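Local coordinates for molybdenum ABC transporter, periplasmic molybdenum-binding protein (Vibrio cholerae, PDB 4RXL), which binds tungstate and probably delivers molybdate or tungstate, as the periplasmic solute-binding component, to a membrane ABC transporter of ModB and ModC subunits, at residues I169-K172 with T173-L176; S13-N16 with A17-L21; T150-V153 with R154-L157; V118-V121 with D122-P125. All blocks are in the same frame, centred on the assembly; numbering follows the deposited sequence.

Contact 1 (I169-K172 with T173-L176); sequences IVYK and TDAL. With WO4 (tungstate(VI)ion), chain B.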
loop_
_atom_site.group_PDB
_atom_site.type_symbol
_atom_site.label_atom_id
_atom_site.label_comp_id
_atom_site.label_asym_id
_atom_site.label_seq_id
_atom_site.Cartn_x
_atom_site.Cartn_y
_atom_site.Cartn_z
ATOM N N ILE A 169 9.981 -1.760 5.953
ATOM C CA ILE A 169 8.605 -1.762 6.426
ATOM C C ILE A 169 7.663 -1.704 5.220
ATOM O O ILE A 169 7.646 -0.751 4.477
ATOM C CB ILE A 169 8.327 -0.635 7.436
ATOM C CG1 ILE A 169 9.178 -0.833 8.683
ATOM C CG2 ILE A 169 6.844 -0.636 7.818
ATOM C CD1 ILE A 169 9.199 0.372 9.600
ATOM N N VAL A 170 6.872 -2.759 5.053
ATOM C CA VAL A 170 5.980 -2.903 3.947
ATOM C C VAL A 170 4.649 -3.450 4.463
ATOM O O VAL A 170 4.480 -3.689 5.669
ATOM C CB VAL A 170 6.556 -3.795 2.821
ATOM C CG1 VAL A 170 7.840 -3.219 2.250
ATOM C CG2 VAL A 170 6.765 -5.210 3.316
ATOM N N TYR A 171 3.699 -3.674 3.555
ATOM C CA TYR A 171 2.487 -4.367 3.947
ATOM C C TYR A 171 2.662 -5.870 3.950
ATOM O O TYR A 171 3.531 -6.431 3.277
ATOM C CB TYR A 171 1.321 -3.988 3.053
ATOM C CG TYR A 171 1.085 -2.510 2.933
ATOM C CD1 TYR A 171 0.450 -1.830 3.956
ATOM C CD2 TYR A 171 1.424 -1.800 1.786
ATOM C CE1 TYR A 171 0.190 -0.456 3.849
ATOM C CE2 TYR A 171 1.146 -0.448 1.663
ATOM C CZ TYR A 171 0.515 0.205 2.692
ATOM O OH TYR A 171 0.304 1.540 2.648
ATOM N N LYS A 172 1.820 -6.534 4.733
ATOM C CA LYS A 172 1.736 -7.985 4.794
ATOM C C LYS A 172 1.592 -8.566 3.395
ATOM O O LYS A 172 2.263 -9.535 3.053
ATOM C CB LYS A 172 0.561 -8.406 5.686
ATOM C CG LYS A 172 0.213 -9.885 5.683
ATOM C CD LYS A 172 1.228 -10.724 6.408
ATOM C CE LYS A 172 0.696 -12.138 6.607
ATOM N NZ LYS A 172 -0.592 -12.161 7.369
ATOM N N THR A 173 0.758 -7.946 2.571
ATOM C CA THR A 173 0.517 -8.445 1.204
ATOM C C THR A 173 1.754 -8.343 0.332
ATOM O O THR A 173 1.945 -9.161 -0.564
ATOM C CB THR A 173 -0.649 -7.710 0.545
ATOM O OG1 THR A 173 -0.368 -6.319 0.602
ATOM C CG2 THR A 173 -1.968 -8.013 1.236
ATOM N N ASP A 174 2.627 -7.365 0.584
ATOM C CA ASP A 174 3.849 -7.223 -0.220
ATOM C C ASP A 174 4.807 -8.363 0.137
ATOM O O ASP A 174 5.375 -9.020 -0.734
ATOM C CB ASP A 174 4.538 -5.884 0.037
ATOM C CG ASP A 174 3.671 -4.691 -0.269
ATOM O OD1 ASP A 174 3.042 -4.631 -1.352
ATOM O OD2 ASP A 174 3.641 -3.801 0.580
ATOM N N ALA A 175 4.979 -8.625 1.425
ATOM C CA ALA A 175 5.831 -9.733 1.864
ATOM C C ALA A 175 5.323 -11.072 1.348
ATOM O O ALA A 175 6.114 -11.906 0.866
ATOM C CB ALA A 175 5.933 -9.746 3.387
ATOM N N LEU A 176 4.002 -11.258 1.375
ATOM C CA LEU A 176 3.381 -12.556 1.043
ATOM C C LEU A 176 3.701 -13.016 -0.382
ATOM O O LEU A 176 3.826 -14.212 -0.625
ATOM C CB LEU A 176 1.857 -12.478 1.235
ATOM C CG LEU A 176 1.100 -13.763 1.537
ATOM C CD1 LEU A 176 1.516 -14.333 2.889
ATOM C CD2 LEU A 176 -0.395 -13.480 1.499
HETATM W W WO4 B . 1.420 2.639 -1.300
HETATM O O1 WO4 B . 3.234 2.659 -2.170
HETATM O O2 WO4 B . 1.431 2.808 0.739
HETATM O O3 WO4 B . 0.300 4.185 -2.063
HETATM O O4 WO4 B . 0.478 0.849 -1.711
#
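Thr173 sets OG1 beside the CB of Tyr171, 3.8 Å away, although its hydrogen-bonding partner is the amide of Asn84. Next comes Asp174, whose carboxylate splits its work. OD2 accepts the backbone N-H of Tyr171 at 3.0 Å (N to OD2), met on the anti side and 23° out of the carboxylate plane, while OD1 forms a salt bridge with Arg154. With CG anti to its carbonyl carbon (chi1 -59°), the group runs alongside the tyrosine, and OD2 comes to rest at the ring edge, near the ring plane, 3.2 Å from Tyr171 CD2. Val170 crosses it at a slant, CB 3.7 Å from that same oxygen. This is a strand-to-helix junction with Tyr171 as N-cap, and Asp174 supplies the half of a capping box in which the third helical residue binds the N-cap N-H. The tyrosine side chain instead leaves the helix, its OH donating to tungstate O2 at 2.6 Å, in the plane of the ring. Ala175 N then takes up Tyr171 O at 3.2 Å; Asp174 N adds a weak bond to that oxygen. Leu176 N closes the following turn on Lys172 O at 3.0 Å.

Contact 2 (S13-N16 with A17-L21); sequences SMTN and AVNAL. With WO4 (tungstate(VI)ion), chain B.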
loop_
_atom_site.group_PDB
_atom_site.type_symbol
_atom_site.label_atom_id
_atom_site.label_comp_id
_atom_site.label_asym_id
_atom_site.label_seq_id
_atom_site.Cartn_x
_atom_site.Cartn_y
_atom_site.Cartn_z
ATOM N N SER A 13 0.759 -1.102 -3.660
ATOM C CA SER A 13 0.524 -2.354 -2.946
ATOM C C SER A 13 -0.648 -3.140 -3.568
ATOM O O SER A 13 -0.833 -4.307 -3.253
ATOM C CB SER A 13 0.247 -2.112 -1.436
ATOM O OG SER A 13 -0.824 -1.208 -1.237
ATOM N N MET A 14 -1.466 -2.473 -4.380
ATOM C CA MET A 14 -2.578 -3.122 -5.093
ATOM C C MET A 14 -2.223 -3.746 -6.456
ATOM O O MET A 14 -3.094 -4.361 -7.124
ATOM C CB MET A 14 -3.737 -2.120 -5.240
ATOM C CG MET A 14 -4.676 -2.113 -4.028
ATOM S SD MET A 14 -5.903 -3.508 -4.014
ATOM C CE MET A 14 -6.681 -3.292 -2.397
ATOM N N THR A 15 -0.945 -3.682 -6.829
ATOM C CA THR A 15 -0.505 -4.037 -8.172
ATOM C C THR A 15 -1.011 -5.426 -8.557
ATOM O O THR A 15 -1.695 -5.592 -9.570
ATOM C CB THR A 15 1.015 -4.001 -8.302
ATOM O OG1 THR A 15 1.448 -2.653 -8.151
ATOM C CG2 THR A 15 1.472 -4.524 -9.644
ATOM N N ASN A 16 -0.679 -6.427 -7.752
ATOM C CA ASN A 16 -0.960 -7.785 -8.135
ATOM C C ASN A 16 -2.422 -8.122 -8.074
ATOM O O ASN A 16 -2.933 -8.744 -8.982
ATOM C CB ASN A 16 -0.130 -8.795 -7.351
ATOM C CG ASN A 16 1.338 -8.538 -7.533
ATOM O OD1 ASN A 16 1.900 -7.665 -6.892
ATOM N ND2 ASN A 16 1.951 -9.269 -8.422
ATOM N N ALA A 17 -3.104 -7.659 -7.043
ATOM C CA ALA A 17 -4.516 -7.926 -6.872
ATOM C C ALA A 17 -5.329 -7.272 -7.972
ATOM O O ALA A 17 -6.238 -7.922 -8.492
ATOM C CB ALA A 17 -4.992 -7.432 -5.498
ATOM N N VAL A 18 -4.996 -6.033 -8.332
ATOM C CA VAL A 18 -5.743 -5.375 -9.418
ATOM C C VAL A 18 -5.437 -6.080 -10.743
ATOM O O VAL A 18 -6.322 -6.268 -11.579
ATOM C CB VAL A 18 -5.503 -3.873 -9.493
ATOM C CG1 VAL A 18 -6.191 -3.251 -10.721
ATOM C CG2 VAL A 18 -6.033 -3.254 -8.221
ATOM N N ASN A 19 -4.204 -6.507 -10.947
ATOM C CA ASN A 19 -3.924 -7.241 -12.162
ATOM C C ASN A 19 -4.804 -8.520 -12.258
ATOM O O ASN A 19 -5.372 -8.829 -13.288
ATOM C CB ASN A 19 -2.443 -7.606 -12.261
ATOM C CG ASN A 19 -1.555 -6.406 -12.612
ATOM O OD1 ASN A 19 -2.016 -5.360 -13.088
ATOM N ND2 ASN A 19 -0.278 -6.569 -12.368
ATOM N N ALA A 20 -4.908 -9.254 -11.142
ATOM C CA ALA A 20 -5.764 -10.415 -11.061
ATOM C C ALA A 20 -7.249 -10.087 -11.261
ATOM O O ALA A 20 -7.950 -10.828 -11.922
ATOM C CB ALA A 20 -5.551 -11.113 -9.731
ATOM N N LEU A 21 -7.691 -8.979 -10.684
ATOM C CA LEU A 21 -9.077 -8.529 -10.833
ATOM C C LEU A 21 -9.429 -8.125 -12.259
ATOM O O LEU A 21 -10.496 -8.506 -12.756
ATOM C CB LEU A 21 -9.396 -7.406 -9.865
ATOM C CG LEU A 21 -9.385 -7.750 -8.368
ATOM C CD1 LEU A 21 -9.220 -6.524 -7.505
ATOM C CD2 LEU A 21 -10.656 -8.498 -7.968
HETATM W W WO4 B . 1.420 2.639 -1.300
HETATM O O1 WO4 B . 3.234 2.659 -2.170
HETATM O O2 WO4 B . 1.431 2.808 0.739
HETATM O O3 WO4 B . 0.300 4.185 -2.063
HETATM O O4 WO4 B . 0.478 0.849 -1.711
HETATM O O HOH W 1 -1.486 -6.674 -4.750
#
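Met14 O receives the N-H of Val18 at 2.8 Å (O to N) and so fixes the first turn of helix 15-28. Asn19 N to Thr15 O and Ala20 N to Asn16 O carry the same pattern onward. Just ahead of these turns, Ser13 holds the tungstate with two donors directed at a single oxygen: its backbone N lies 2.8 Å from O4, and its hydroxyl OG makes a very short bond of 2.5 Å to the same atom. OG can do so because it sits between the backbone N and the carbonyl carbon (chi1 55°), which brings it round to the side where the N-H points; Tyr197 OH is a further partner of this hydroxyl. A water bridges the 3-10 turn to the helix, donating to Ser13 O and accepting from Ala17 N (water O to N 3.0 Å). The side chains of Thr15 and Asn19 run side by side, with Thr15 CG2 3.8 Å from Asn19 ND2, while Asn19 OD1 is bound to Tyr37 OH on strand 33-38. On the buried flank, Met14 CB meets Val18 CG2 at 3.9 Å, and the methionine chain bends so that SD approaches Ala17 CB. The helix is the crossover of a beta-alpha-beta unit between strands 6-11 and 33-38. The 3-10 turn leading into it meets the anion with a neutral N-H and a neutral hydroxyl, so that the negative charge of the ion is probably balanced here by dipoles, perhaps including that of the helix.

Contact 3 (T150-V153 with R154-L157); sequences TNNV and RLAL. With WO4 (tungstate(VI)ion), chain B.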
loop_
_atom_site.group_PDB
_atom_site.type_symbol
_atom_site.label_atom_id
_atom_site.label_comp_id
_atom_site.label_asym_id
_atom_site.label_seq_id
_atom_site.Cartn_x
_atom_site.Cartn_y
_atom_site.Cartn_z
ATOM N N THR A 150 11.589 5.641 -0.347
ATOM C CA THR A 150 11.279 5.350 -1.735
ATOM C C THR A 150 9.939 5.956 -2.136
ATOM O O THR A 150 9.108 6.314 -1.284
ATOM C CB THR A 150 11.214 3.829 -1.952
ATOM O OG1 THR A 150 10.129 3.297 -1.183
ATOM C CG2 THR A 150 12.505 3.190 -1.545
ATOM N N ASN A 151 9.709 6.073 -3.451
ATOM C CA ASN A 151 8.454 6.679 -3.938
ATOM C C ASN A 151 7.183 5.844 -3.742
ATOM O O ASN A 151 6.056 6.369 -3.846
ATOM C CB ASN A 151 8.555 7.004 -5.434
ATOM C CG ASN A 151 9.570 8.058 -5.733
ATOM O OD1 ASN A 151 10.204 8.594 -4.839
ATOM N ND2 ASN A 151 9.756 8.339 -7.006
ATOM N N ASN A 152 7.332 4.540 -3.494
ATOM C CA ASN A 152 6.197 3.686 -3.189
ATOM C C ASN A 152 6.661 2.456 -2.450
ATOM O O ASN A 152 7.875 2.202 -2.380
ATOM C CB ASN A 152 5.386 3.351 -4.454
ATOM C CG ASN A 152 6.120 2.470 -5.421
ATOM O OD1 ASN A 152 6.508 1.336 -5.076
ATOM N ND2 ASN A 152 6.256 2.920 -6.640
ATOM N N VAL A 153 5.699 1.731 -1.879
ATOM C CA VAL A 153 6.024 0.605 -1.029
ATOM C C VAL A 153 6.696 -0.535 -1.796
ATOM O O VAL A 153 7.494 -1.256 -1.218
ATOM C CB VAL A 153 4.794 0.142 -0.255
ATOM C CG1 VAL A 153 3.808 -0.608 -1.113
ATOM C CG2 VAL A 153 5.226 -0.680 0.946
ATOM N N ARG A 154 6.415 -0.706 -3.087
ATOM C CA ARG A 154 7.063 -1.763 -3.831
ATOM C C ARG A 154 8.532 -1.469 -4.098
ATOM O O ARG A 154 9.336 -2.390 -4.198
ATOM C CB ARG A 154 6.265 -2.088 -5.091
ATOM C CG ARG A 154 4.905 -2.718 -4.784
ATOM C CD ARG A 154 5.033 -4.100 -4.160
ATOM N NE ARG A 154 3.763 -4.804 -3.921
ATOM C CZ ARG A 154 3.166 -5.612 -4.790
ATOM N NH1 ARG A 154 3.698 -5.825 -5.987
ATOM N NH2 ARG A 154 2.018 -6.207 -4.463
ATOM N N LEU A 155 8.897 -0.194 -4.183
ATOM C CA LEU A 155 10.301 0.161 -4.338
ATOM C C LEU A 155 11.041 -0.069 -3.025
ATOM O O LEU A 155 12.216 -0.393 -3.034
ATOM C CB LEU A 155 10.438 1.598 -4.813
ATOM C CG LEU A 155 9.970 1.836 -6.268
ATOM C CD1 LEU A 155 9.843 3.330 -6.536
ATOM C CD2 LEU A 155 10.874 1.195 -7.315
ATOM N N ALA A 156 10.338 0.129 -1.902
ATOM C CA ALA A 156 10.896 -0.223 -0.598
ATOM C C ALA A 156 11.113 -1.736 -0.513
ATOM O O ALA A 156 12.185 -2.201 -0.102
ATOM C CB ALA A 156 9.966 0.239 0.516
ATOM N N LEU A 157 10.087 -2.516 -0.844
ATOM C CA LEU A 157 10.237 -3.964 -0.944
ATOM C C LEU A 157 11.456 -4.385 -1.771
ATOM O O LEU A 157 12.243 -5.222 -1.323
ATOM C CB LEU A 157 8.963 -4.571 -1.542
ATOM C CG LEU A 157 8.944 -6.083 -1.774
ATOM C CD1 LEU A 157 8.995 -6.829 -0.458
ATOM C CD2 LEU A 157 7.704 -6.455 -2.548
HETATM W W WO4 B . 1.420 2.639 -1.300
HETATM O O1 WO4 B . 3.234 2.659 -2.170
HETATM O O2 WO4 B . 1.431 2.808 0.739
HETATM O O3 WO4 B . 0.300 4.185 -2.063
HETATM O O4 WO4 B . 0.478 0.849 -1.711
#
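Leu155 covers one face of the Asn152 amide, its CD1 3.6 Å from Asn152 ND2. At the carbonyl end of that amide, OD1 caps the start of helix 153-161, making Asn152 a classical N-cap. OD1 takes the N-H of Leu155 at 3.0 Å (N to OD1), from 36° above the carbonyl plane, and a weak bond from Arg154 N. A chi1 of 68° tucks CG in over its own backbone and so folds the amide back over the helix start. The other flat group, the Arg154 guanidinium, leads away from this turn to partners on neighbouring elements, to Asp174 and, through NH1, to Asn16 OD1. Asn152 O is gripped as well, by Ala156 N at 3.3 Å and by Thr150 OG1 at 2.8 Å, the hydroxyl coming from above the carbonyl plane. Thr150 thereby ties the end of strand 147-150 to the cap, its CB also packing 3.7 Å from Leu155 CB. Leu157 N continues the helix by bonding to Val153 O. The first N-H of the helix is left to point at the pocket: Val153 N reaches tungstate O1 at 2.6 Å, with an N-H...O angle of 168°.

Contact 4 (V118-V121 with D122-P125); sequences VAQV and DAVP. With WO4 (tungstate(VI)ion), chain B.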
loop_
_atom_site.group_PDB
_atom_site.type_symbol
_atom_site.label_atom_id
_atom_site.label_comp_id
_atom_site.label_asym_id
_atom_site.label_seq_id
_atom_site.Cartn_x
_atom_site.Cartn_y
_atom_site.Cartn_z
ATOM N N VAL A 118 11.806 2.255 3.613
ATOM C CA VAL A 118 10.422 2.668 3.818
ATOM C C VAL A 118 9.977 3.532 2.654
ATOM O O VAL A 118 10.832 4.104 1.958
ATOM C CB VAL A 118 10.231 3.498 5.105
ATOM C CG1 VAL A 118 10.611 2.689 6.340
ATOM C CG2 VAL A 118 11.012 4.813 5.041
ATOM N N ALA A 119 8.661 3.611 2.429
ATOM C CA ALA A 119 8.140 4.591 1.465
ATOM C C ALA A 119 8.192 5.988 2.100
ATOM O O ALA A 119 8.307 6.111 3.320
ATOM C CB ALA A 119 6.750 4.255 0.990
ATOM N N GLN A 120 8.190 7.028 1.265
ATOM C CA GLN A 120 8.337 8.412 1.728
ATOM C C GLN A 120 7.357 8.662 2.882
ATOM O O GLN A 120 6.164 8.543 2.724
ATOM C CB GLN A 120 8.094 9.411 0.579
ATOM C CG GLN A 120 8.855 10.736 0.705
ATOM C CD GLN A 120 8.296 11.638 1.790
ATOM O OE1 GLN A 120 7.083 11.883 1.836
ATOM N NE2 GLN A 120 9.170 12.130 2.681
ATOM N N VAL A 121 7.904 9.051 4.028
ATOM C CA VAL A 121 7.156 9.026 5.292
ATOM C C VAL A 121 6.156 10.154 5.485
ATOM O O VAL A 121 5.302 10.070 6.371
ATOM C CB VAL A 121 8.093 8.978 6.521
ATOM C CG1 VAL A 121 8.979 7.741 6.501
ATOM C CG2 VAL A 121 8.950 10.231 6.613
ATOM N N ASP A 122 6.258 11.201 4.682
ATOM C CA ASP A 122 5.386 12.340 4.838
ATOM C C ASP A 122 4.126 12.204 4.019
ATOM O O ASP A 122 3.100 12.750 4.410
ATOM C CB ASP A 122 6.114 13.642 4.486
ATOM C CG ASP A 122 7.250 13.951 5.461
ATOM O OD1 ASP A 122 7.005 13.906 6.691
ATOM O OD2 ASP A 122 8.381 14.229 5.002
ATOM N N ALA A 123 4.173 11.467 2.908
ATOM C CA ALA A 123 3.020 11.423 1.999
ATOM C C ALA A 123 2.571 10.043 1.516
ATOM O O ALA A 123 1.390 9.857 1.253
ATOM C CB ALA A 123 3.274 12.316 0.802
ATOM N N VAL A 124 3.478 9.082 1.362
ATOM C CA VAL A 124 3.070 7.766 0.864
ATOM C C VAL A 124 2.463 6.963 1.999
ATOM O O VAL A 124 3.118 6.843 3.043
ATOM C CB VAL A 124 4.236 6.971 0.228
ATOM C CG1 VAL A 124 3.735 5.616 -0.235
ATOM C CG2 VAL A 124 4.819 7.772 -0.915
ATOM N N PRO A 125 1.262 6.364 1.806
ATOM C CA PRO A 125 0.632 5.693 2.948
ATOM C C PRO A 125 1.535 4.723 3.699
ATOM O O PRO A 125 1.613 4.795 4.919
ATOM C CB PRO A 125 -0.586 5.003 2.331
ATOM C CG PRO A 125 -0.971 5.975 1.247
ATOM C CD PRO A 125 0.355 6.440 0.653
HETATM W W WO4 B . 1.420 2.639 -1.300
HETATM O O1 WO4 B . 3.234 2.659 -2.170
HETATM O O2 WO4 B . 1.431 2.808 0.739
HETATM O O3 WO4 B . 0.300 4.185 -2.063
HETATM O O4 WO4 B . 0.478 0.849 -1.711
#
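Gln120 and Asp122 meet through an amide and a carboxylate whose planes are 42° apart. Gln120 NE2 donates to Asp122 OD2 across 3.2 Å, an almost straight bond that lies in the plane of the amide yet reaches the carboxylate from above its own plane. The other end of the same amide serves the backbone of the turn: OE1 accepts Asp122 N at 3.0 Å, from well above the carbonyl plane, and more weakly Ala123 N at 3.1 Å. A bend at chi2 (-72°) folds the glutamine chain back over the turn it binds, so NE2 and OE1 are both satisfied within the same turn. There too, Val124 N bonds to Gln120 O at 3.1 Å and closes an alpha-turn around Val121, Asp122 and Ala123. Partners beyond the turn take up further groups: the backbone of Gln120 is bonded to that of Thr150, Gln149 OE1 accepts Val121 N, and Trp63 NE1 donates to Ala123 O. The apolar side is lined by Ala119 CB against Val124 CG1, 3.5 Å apart. Val124 CG1 also approaches the ion, 3.6 Å from tungstate O1, while Pro125 CB comes to 3.4 Å from O2. Val124 is the N-cap of helix 125-137, and this turn from strand 116-119 to a helix start forms part of the apolar lining of the tungstate pocket, just before Ala126, whose N-H binds the ion.

Contacts 1, 2 and 3 donate hydrogen bonds to one tungstate, contact 4 touches it through carbon, and Ser40 OG and Ala126 N add further donors. Contacts 2 and 4 lie on opposite sides of the chain's centre, about 20 Å apart by their centres, their nearest atoms about 7 Å apart, and both touch the ion. Arg154 of contact 3 links the set, with NE 2.7 Å from Asp174 OD1 of contact 1 and NH1 2.7 Å from Asn16 OD1 of contact 2, a probable hydrogen bond. Contacts 3 and 4 are joined where parallel strands 116-119 and 147-150 end, Gln120 N lying 2.8 Å from Thr150 O. Ser13 CB, 3.4 Å from Tyr171 CD2, brings contacts 1 and 2 together.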